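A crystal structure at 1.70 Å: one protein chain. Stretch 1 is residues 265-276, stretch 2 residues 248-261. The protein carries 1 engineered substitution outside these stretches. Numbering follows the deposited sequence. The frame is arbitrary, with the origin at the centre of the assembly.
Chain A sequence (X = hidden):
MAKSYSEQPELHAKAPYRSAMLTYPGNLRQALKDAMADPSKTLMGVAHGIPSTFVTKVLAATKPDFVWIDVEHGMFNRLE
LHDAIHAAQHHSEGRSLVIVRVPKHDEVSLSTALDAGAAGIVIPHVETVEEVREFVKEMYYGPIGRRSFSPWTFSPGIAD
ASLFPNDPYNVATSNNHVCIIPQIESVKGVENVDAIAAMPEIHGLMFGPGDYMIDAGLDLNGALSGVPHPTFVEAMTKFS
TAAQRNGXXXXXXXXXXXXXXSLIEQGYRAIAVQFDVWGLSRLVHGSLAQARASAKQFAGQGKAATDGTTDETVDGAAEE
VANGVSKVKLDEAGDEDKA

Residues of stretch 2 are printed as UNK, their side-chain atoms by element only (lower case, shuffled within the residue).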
# COMPACT_ATOMS: atom_id res chain seq x y z
N GLU A 265 -0.45 14.26 41.07
CA GLU A 265 -0.64 14.10 42.51
C GLU A 265 -1.20 12.72 42.82
O GLU A 265 -0.96 12.16 43.89
CB GLU A 265 -1.60 15.18 43.04
CG GLU A 265 -1.07 16.59 42.88
CD GLU A 265 -2.07 17.65 43.33
OE1 GLU A 265 -3.24 17.62 42.88
OE2 GLU A 265 -1.67 18.52 44.14
N GLN A 266 -1.95 12.18 41.87
CA GLN A 266 -2.56 10.87 42.01
C GLN A 266 -1.60 9.72 41.69
O GLN A 266 -1.95 8.56 41.85
CB GLN A 266 -3.78 10.76 41.10
CG GLN A 266 -4.93 11.65 41.49
CD GLN A 266 -6.07 11.55 40.52
OE1 GLN A 266 -6.59 10.46 40.26
NE2 GLN A 266 -6.48 12.69 39.96
N GLY A 267 -0.40 10.06 41.22
CA GLY A 267 0.56 9.02 40.91
C GLY A 267 0.82 8.75 39.44
O GLY A 267 1.55 7.82 39.11
N TYR A 268 0.22 9.53 38.54
CA TYR A 268 0.46 9.30 37.11
C TYR A 268 1.85 9.82 36.76
O TYR A 268 2.21 10.94 37.13
CB TYR A 268 -0.56 10.05 36.24
CG TYR A 268 -1.98 9.51 36.30
CD1 TYR A 268 -2.65 9.41 37.52
CD2 TYR A 268 -2.67 9.15 35.14
CE1 TYR A 268 -3.96 8.98 37.59
CE2 TYR A 268 -4.00 8.71 35.20
CZ TYR A 268 -4.63 8.63 36.43
OH TYR A 268 -5.94 8.21 36.53
N ARG A 269 2.63 9.02 36.03
CA ARG A 269 3.97 9.45 35.63
C ARG A 269 4.16 9.36 34.12
O ARG A 269 5.24 9.64 33.60
CB ARG A 269 5.04 8.64 36.36
CG ARG A 269 4.98 8.81 37.89
CD ARG A 269 5.43 10.20 38.33
NE ARG A 269 5.34 10.34 39.79
CZ ARG A 269 4.27 10.80 40.44
NH1 ARG A 269 3.20 11.19 39.76
NH2 ARG A 269 4.26 10.86 41.77
N ALA A 270 3.11 8.98 33.41
CA ALA A 270 3.14 8.92 31.94
C ALA A 270 1.73 9.30 31.55
O ALA A 270 0.79 8.55 31.82
CB ALA A 270 3.47 7.52 31.45
N ILE A 271 1.58 10.48 30.95
CA ILE A 271 0.26 10.97 30.59
C ILE A 271 0.15 11.34 29.12
O ILE A 271 0.96 12.10 28.60
CB ILE A 271 -0.07 12.25 31.40
CG1 ILE A 271 0.15 11.99 32.90
CG2 ILE A 271 -1.51 12.68 31.12
CD1 ILE A 271 0.00 13.25 33.75
N ALA A 272 -0.87 10.80 28.44
CA ALA A 272 -1.10 11.14 27.04
C ALA A 272 -1.93 12.42 27.14
O ALA A 272 -3.06 12.38 27.63
CB ALA A 272 -1.89 10.04 26.36
N VAL A 273 -1.37 13.54 26.69
CA VAL A 273 -2.06 14.81 26.79
C VAL A 273 -2.84 15.25 25.56
O VAL A 273 -3.46 16.31 25.56
CB VAL A 273 -1.08 15.94 27.21
CG1 VAL A 273 -0.47 15.61 28.58
CG2 VAL A 273 -0.00 16.11 26.16
N GLN A 274 -2.80 14.44 24.52
CA GLN A 274 -3.53 14.74 23.28
C GLN A 274 -3.72 13.39 22.58
O GLN A 274 -2.95 12.45 22.80
CB GLN A 274 -2.71 15.72 22.44
CG GLN A 274 -3.48 16.69 21.56
CD GLN A 274 -4.85 17.08 22.10
OE1 GLN A 274 -5.83 16.38 21.86
NE2 GLN A 274 -4.92 18.19 22.82
N PHE A 275 -4.76 13.29 21.76
CA PHE A 275 -5.08 12.05 21.05
C PHE A 275 -5.25 12.50 19.60
O PHE A 275 -6.01 13.44 19.33
CB PHE A 275 -6.36 11.48 21.65
CG PHE A 275 -6.37 11.59 23.16
CD1 PHE A 275 -6.66 12.81 23.78
CD2 PHE A 275 -5.97 10.51 23.95
CE1 PHE A 275 -6.53 12.97 25.17
CE2 PHE A 275 -5.84 10.66 25.34
CZ PHE A 275 -6.11 11.88 25.95
N ASP A 276 -4.54 11.86 18.68
CA ASP A 276 -4.63 12.34 17.31
C ASP A 276 -6.01 12.34 16.69
O ASP A 276 -6.42 13.37 16.13
CB ASP A 276 -3.57 11.65 16.40
CG ASP A 276 -3.75 10.15 16.26
OD1 ASP A 276 -4.62 9.54 16.92
OD2 ASP A 276 -2.98 9.59 15.46
N UNK A 248 4.50 1.55 41.75
CA UNK A 248 4.25 1.41 40.32
C UNK A 248 3.64 2.70 39.78
O UNK A 248 2.61 3.17 40.26
c UNK A 248 3.02 0.08 38.56
c UNK A 248 3.89 -1.05 40.59
c UNK A 248 3.28 0.23 40.05
N UNK A 249 4.28 3.30 38.76
CA UNK A 249 3.71 4.55 38.24
C UNK A 249 2.47 4.28 37.42
O UNK A 249 2.35 3.23 36.78
c UNK A 249 4.84 5.11 37.40
c UNK A 249 5.51 2.94 38.04
c UNK A 249 5.48 3.87 36.83
N UNK A 250 1.54 5.23 37.43
CA UNK A 250 0.32 5.07 36.65
C UNK A 250 0.48 5.73 35.29
O UNK A 250 1.11 6.79 35.15
c UNK A 250 -2.17 5.62 39.60
c UNK A 250 -2.15 5.58 36.52
c UNK A 250 -0.89 5.70 37.39
c UNK A 250 -1.10 4.98 38.73
N UNK A 251 -0.09 5.07 34.28
CA UNK A 251 -0.09 5.52 32.89
C UNK A 251 -1.54 5.89 32.60
O UNK A 251 -2.45 5.14 32.94
c UNK A 251 0.28 4.38 31.95
c UNK A 251 2.35 4.08 30.59
c UNK A 251 3.88 3.56 32.85
c UNK A 251 4.47 3.52 31.59
c UNK A 251 3.71 3.78 30.46
c UNK A 251 2.52 3.86 32.97
c UNK A 251 1.75 4.12 31.84
N UNK A 252 -1.77 7.03 31.96
CA UNK A 252 -3.15 7.39 31.67
C UNK A 252 -3.27 8.54 30.68
O UNK A 252 -2.27 8.97 30.12
N UNK A 253 -4.49 9.03 30.49
CA UNK A 253 -4.70 10.13 29.57
C UNK A 253 -5.29 11.32 30.28
O UNK A 253 -5.85 11.18 31.36
N UNK A 254 -5.15 12.51 29.71
CA UNK A 254 -5.71 13.70 30.32
C UNK A 254 -6.78 14.25 29.39
O UNK A 254 -6.46 14.75 28.31
c UNK A 254 -4.63 14.73 30.54
N UNK A 255 -8.04 14.15 29.81
CA UNK A 255 -9.17 14.65 29.03
C UNK A 255 -8.93 16.10 28.64
O UNK A 255 -9.27 16.54 27.54
c UNK A 255 -10.78 13.09 30.34
c UNK A 255 -10.47 14.51 29.84
c UNK A 255 -12.11 13.10 31.08
c UNK A 255 -10.82 12.12 29.16
N UNK A 256 -8.36 16.86 29.57
CA UNK A 256 -8.02 18.25 29.32
C UNK A 256 -6.65 18.44 29.94
O UNK A 256 -6.35 17.87 31.00
c UNK A 256 -9.05 19.20 29.96
o UNK A 256 -9.05 19.09 31.37
N UNK A 257 -5.80 19.23 29.30
CA UNK A 257 -4.45 19.40 29.81
C UNK A 257 -4.38 19.99 31.22
O UNK A 257 -3.42 19.74 31.95
c UNK A 257 -2.13 20.17 29.22
c UNK A 257 -3.78 19.68 27.41
c UNK A 257 -3.60 20.23 28.83
N UNK A 258 -5.40 20.74 31.64
CA UNK A 258 -5.35 21.31 32.98
C UNK A 258 -5.52 20.27 34.09
O UNK A 258 -5.44 20.60 35.27
c UNK A 258 -6.38 22.44 33.16
o UNK A 258 -8.62 22.91 32.52
o UNK A 258 -8.12 20.81 32.94
c UNK A 258 -7.80 22.02 32.85
N UNK A 259 -5.74 19.01 33.71
CA UNK A 259 -5.90 17.94 34.69
C UNK A 259 -4.55 17.37 35.12
O UNK A 259 -4.45 16.65 36.11
s UNK A 259 -8.88 15.72 32.86
c UNK A 259 -8.15 17.12 33.74
c UNK A 259 -6.71 16.79 34.09
c UNK A 259 -9.14 14.53 34.24
N UNK A 260 -3.51 17.70 34.37
CA UNK A 260 -2.18 17.17 34.64
C UNK A 260 -1.69 17.25 36.09
O UNK A 260 -1.24 16.24 36.65
c UNK A 260 -1.15 17.80 33.67
c UNK A 260 0.27 17.44 34.08
c UNK A 260 -1.42 17.28 32.25
N UNK A 261 -1.78 18.43 36.73
CA UNK A 261 -1.31 18.49 38.12
C UNK A 261 -2.00 17.48 39.02
O UNK A 261 -1.35 16.79 39.82
c UNK A 261 -2.06 19.79 36.22
c UNK A 261 -1.60 19.93 38.52
c UNK A 261 -1.34 20.67 37.24
O HOH W 1 1.73 5.42 41.43
O HOH W 2 -6.01 16.82 26.63

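Position 248 has three side-chain carbons, one carrying the other two, and its CA-to-CB bond points away from stretch 1: Val248.

At 249 three carbons close a ring onto the backbone N, so this is Pro249; its CB lies 3.7 Å from Arg269 CB.

Position 250 has four carbons, forked at the first, with one arm two carbons long. That is Ile250. Its CG2 stands 3.7 Å from the centroid of the Tyr268 ring, 3° off the normal, a CH-pi contact over the face.

One carbon followed by a six-carbon ring identifies 251 as Phe251. The roles reverse here: Ala270 CB sits over the ring face, 3.7 Å from its centroid.

Position 252 has no side-chain atoms: Gly252. An ideal CB would fall 2.4 Å from Tyr268 CE2, a clash, so the tyrosine ring edge occupies the space a side chain would need.

Position 253 is equally bare, hence Gly253; an ideal CB would be tight, 3.2 Å from Phe275 CE2.

A single carbon at 254, 3.8 Å from Ile271 CG2, gives Ala254.

Four carbons forked at the second make 255 Leu255, and one carbon then one oxygen make 256 Ser256; neither side chain contacts stretch 1.

Position 257 has one carbon carrying two: Val257, whose CG2 approaches Val273 O at 3.9 Å.

At 258 two carbons, the second bearing two oxygens, make Asp258; its OD1 accepts a 2.5 Å hydrogen bond from Ser256 OG.

The unbranched chain of two carbons, sulfur and carbon at 259 is Met259, with SD 3.5 Å from Ser256 N in a weak hydrogen bond.

At 260 one carbon again carries two: Val260, with CG1 4.2 Å from Ile271 CD1 and CG2 4.1 Å from Val273 CG1.

Position 261 repeats the three-carbon ring onto N. This is Pro261, whose O accepts a 3.0 Å hydrogen bond from Glu265 N.

The contact is a parallel strand pairing, the axes of 271-275 and 250-253 differing by 13°. Hydrogen bonds alternate in direction: Ile250 N to Gly267 O (3.1 Å), Arg269 N to Ile250 O (2.8 Å), Gly252 N to Ala270 O (3.0 Å), Ala272 N to Gly252 O (2.9 Å) and Ala254 N to Ala272 O (3.0 Å). A beta bulge between Tyr268 and Ala270 shifts the register by one, and Ile250 O there also receives a weak bond from Ala270 N (3.4 Å). Tyr268 and Ile250 pack on one sheet face, Ala270 and Phe251 on the other.

Stretch 2 248-261: VPIFGGALSVDMVP
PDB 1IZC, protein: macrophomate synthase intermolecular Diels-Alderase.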